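Local coordinates for DUF4136 domain-containing protein (Bacteroides thetaiotaomicron, PDB 4F54) that is of unknown function but belongs to the DUF4136 family and is probably a bacterial lipoprotein, at residues 63-68 with 163-168. Sequence-based numbering, arbitrary orientation.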
loop_
_atom_site.group_PDB
_atom_site.type_symbol
_atom_site.label_atom_id
_atom_site.label_comp_id
_atom_site.label_asym_id
_atom_site.label_seq_id
_atom_site.Cartn_x
_atom_site.Cartn_y
_atom_site.Cartn_z
ATOM N N ALA A 63 -1.998 12.050 -2.935
ATOM C CA ALA A 63 -1.797 13.261 -2.117
ATOM C C ALA A 63 -2.130 12.999 -0.642
ATOM O O ALA A 63 -1.447 13.553 0.265
ATOM C CB ALA A 63 -2.612 14.459 -2.675
ATOM N N ALA A 64 -3.136 12.152 -0.380
ATOM C CA ALA A 64 -3.523 11.818 1.023
ATOM C C ALA A 64 -2.386 11.067 1.733
ATOM O O ALA A 64 -2.088 11.344 2.892
ATOM C CB ALA A 64 -4.858 11.053 1.109
ATOM N N TYR A 65 -1.721 10.141 1.026
ATOM C CA TYR A 65 -0.503 9.452 1.588
ATOM C C TYR A 65 0.565 10.485 1.896
ATOM O O TYR A 65 1.152 10.467 2.978
ATOM C CB TYR A 65 0.017 8.371 0.620
ATOM C CG TYR A 65 -0.860 7.104 0.743
ATOM C CD1 TYR A 65 -0.802 6.309 1.890
ATOM C CD2 TYR A 65 -1.773 6.745 -0.242
ATOM C CE1 TYR A 65 -1.635 5.194 2.072
ATOM C CE2 TYR A 65 -2.574 5.628 -0.083
ATOM C CZ TYR A 65 -2.496 4.848 1.072
ATOM O OH TYR A 65 -3.320 3.739 1.236
ATOM N N THR A 66 0.851 11.340 0.917
ATOM C CA THR A 66 1.859 12.387 1.114
ATOM C C THR A 66 1.612 13.265 2.316
ATOM O O THR A 66 2.499 13.456 3.153
ATOM C CB THR A 66 2.018 13.202 -0.178
ATOM O OG1 THR A 66 2.548 12.336 -1.185
ATOM C CG2 THR A 66 2.951 14.431 0.057
ATOM N N GLU A 67 0.392 13.791 2.409
ATOM C CA GLU A 67 -0.000 14.641 3.540
ATOM C C GLU A 67 0.102 13.895 4.880
ATOM O O GLU A 67 0.612 14.394 5.854
ATOM C CB GLU A 67 -1.404 15.187 3.297
ATOM C CG GLU A 67 -1.400 16.180 2.140
ATOM C CD GLU A 67 -2.774 16.438 1.542
ATOM O OE1 GLU A 67 -3.791 16.219 2.238
ATOM O OE2 GLU A 67 -2.813 16.811 0.343
ATOM N N ASN A 68 -0.382 12.671 4.912
ATOM C CA ASN A 68 -0.326 11.895 6.130
ATOM C C ASN A 68 1.085 11.617 6.618
ATOM O O ASN A 68 1.355 11.738 7.807
ATOM C CB ASN A 68 -1.105 10.572 5.981
ATOM C CG ASN A 68 -2.571 10.724 6.336
ATOM O OD1 ASN A 68 -2.928 10.834 7.548
ATOM N ND2 ASN A 68 -3.438 10.767 5.295
ATOM N N SER A 163 -1.685 -1.833 4.774
ATOM C CA SER A 163 -3.090 -1.542 4.982
ATOM C C SER A 163 -3.926 -2.173 3.874
ATOM O O SER A 163 -3.455 -2.381 2.725
ATOM C CB SER A 163 -3.369 -0.031 5.112
ATOM O OG SER A 163 -3.126 0.609 3.873
ATOM N N TYR A 164 -5.167 -2.481 4.262
ATOM C CA TYR A 164 -6.176 -2.989 3.386
ATOM C C TYR A 164 -7.426 -2.160 3.597
ATOM O O TYR A 164 -8.011 -2.151 4.695
ATOM C CB TYR A 164 -6.426 -4.453 3.599
ATOM C CG TYR A 164 -7.345 -5.147 2.630
ATOM C CD1 TYR A 164 -7.180 -4.977 1.254
ATOM C CD2 TYR A 164 -8.248 -6.108 3.059
ATOM C CE1 TYR A 164 -7.994 -5.669 0.363
ATOM C CE2 TYR A 164 -9.063 -6.815 2.184
ATOM C CZ TYR A 164 -8.914 -6.583 0.816
ATOM O OH TYR A 164 -9.704 -7.308 -0.091
ATOM N N LEU A 165 -7.818 -1.436 2.544
ATOM C CA LEU A 165 -9.044 -0.595 2.578
ATOM C C LEU A 165 -10.098 -1.321 1.739
ATOM O O LEU A 165 -9.858 -1.559 0.550
ATOM C CB LEU A 165 -8.720 0.755 1.941
ATOM C CG LEU A 165 -7.447 1.439 2.432
ATOM C CD1 LEU A 165 -7.332 2.866 1.857
ATOM C CD2 LEU A 165 -7.406 1.485 3.961
ATOM N N THR A 166 -11.238 -1.646 2.317
ATOM C CA THR A 166 -12.195 -2.548 1.642
ATOM C C THR A 166 -13.606 -2.292 2.113
ATOM O O THR A 166 -13.821 -1.375 2.896
ATOM C CB THR A 166 -11.761 -4.030 1.804
ATOM O OG1 THR A 166 -12.537 -4.854 0.920
ATOM C CG2 THR A 166 -11.917 -4.515 3.244
ATOM N N GLY A 167 -14.581 -3.061 1.636
ATOM C CA GLY A 167 -15.934 -2.895 2.137
ATOM C C GLY A 167 -16.608 -1.564 1.838
ATOM O O GLY A 167 -17.508 -1.135 2.534
ATOM N N PHE A 168 -16.189 -0.927 0.755
ATOM C CA PHE A 168 -16.719 0.383 0.382
ATOM C C PHE A 168 -18.161 0.319 -0.095
ATOM O O PHE A 168 -18.529 -0.498 -0.944
ATOM C CB PHE A 168 -15.879 0.998 -0.719
ATOM C CG PHE A 168 -14.525 1.499 -0.272
ATOM C CD1 PHE A 168 -14.399 2.755 0.316
ATOM C CD2 PHE A 168 -13.381 0.767 -0.509
ATOM C CE1 PHE A 168 -13.181 3.233 0.717
ATOM C CE2 PHE A 168 -12.136 1.253 -0.099
ATOM C CZ PHE A 168 -12.049 2.500 0.502
HETATM O O HOH W 1 -3.834 3.130 3.568
#
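Tyr65 spans the gap between helix 56-70 and strand 159-166 with its phenol, and the hydroxyl at its end carries the whole contact. Its OH stands 4.1 Å from Ser163 OG, too far for a direct bond, and a water closes the distance. That water lies 2.5 Å from Tyr65 OH and 2.6 Å from Ser163 OG, a short bridge. Tyr65 OH is also hydrogen-bonded to Thr142 OG1, so two partners grip it and fix where the ring ends. With CG of Tyr65 anti to the carbonyl carbon (chi1 -79°), the ring carries OH across to the strand. The backbones stay well apart, Tyr65 CA and Ser163 CA being separated by 11.8 Å. On the strand, Ser163 tucks OG between its own backbone N and carbonyl carbon (chi1 68°), which turns the hydroxyl to the water. Leu165, two residues on and on the same face of the strand, approaches from the opposite direction to the phenol, its CD1 methyl lying to one side of the hydroxyl, 4.2 Å from Tyr65 OH, an apolar neighbour beside the polar bridge. Asn68 ND2 bonds to Asn185 OD1, tying helix 56-70 to helix 179-189. Helix 179-189 fills in beside the bridge, its Val184 touching both Tyr65 and Leu165, while strand 159-166 runs antiparallel between strands 18-23 and 139-146, the latter supplying Thr142: a water-bridged polar spot within otherwise largely apolar packing of two helices on the sheet.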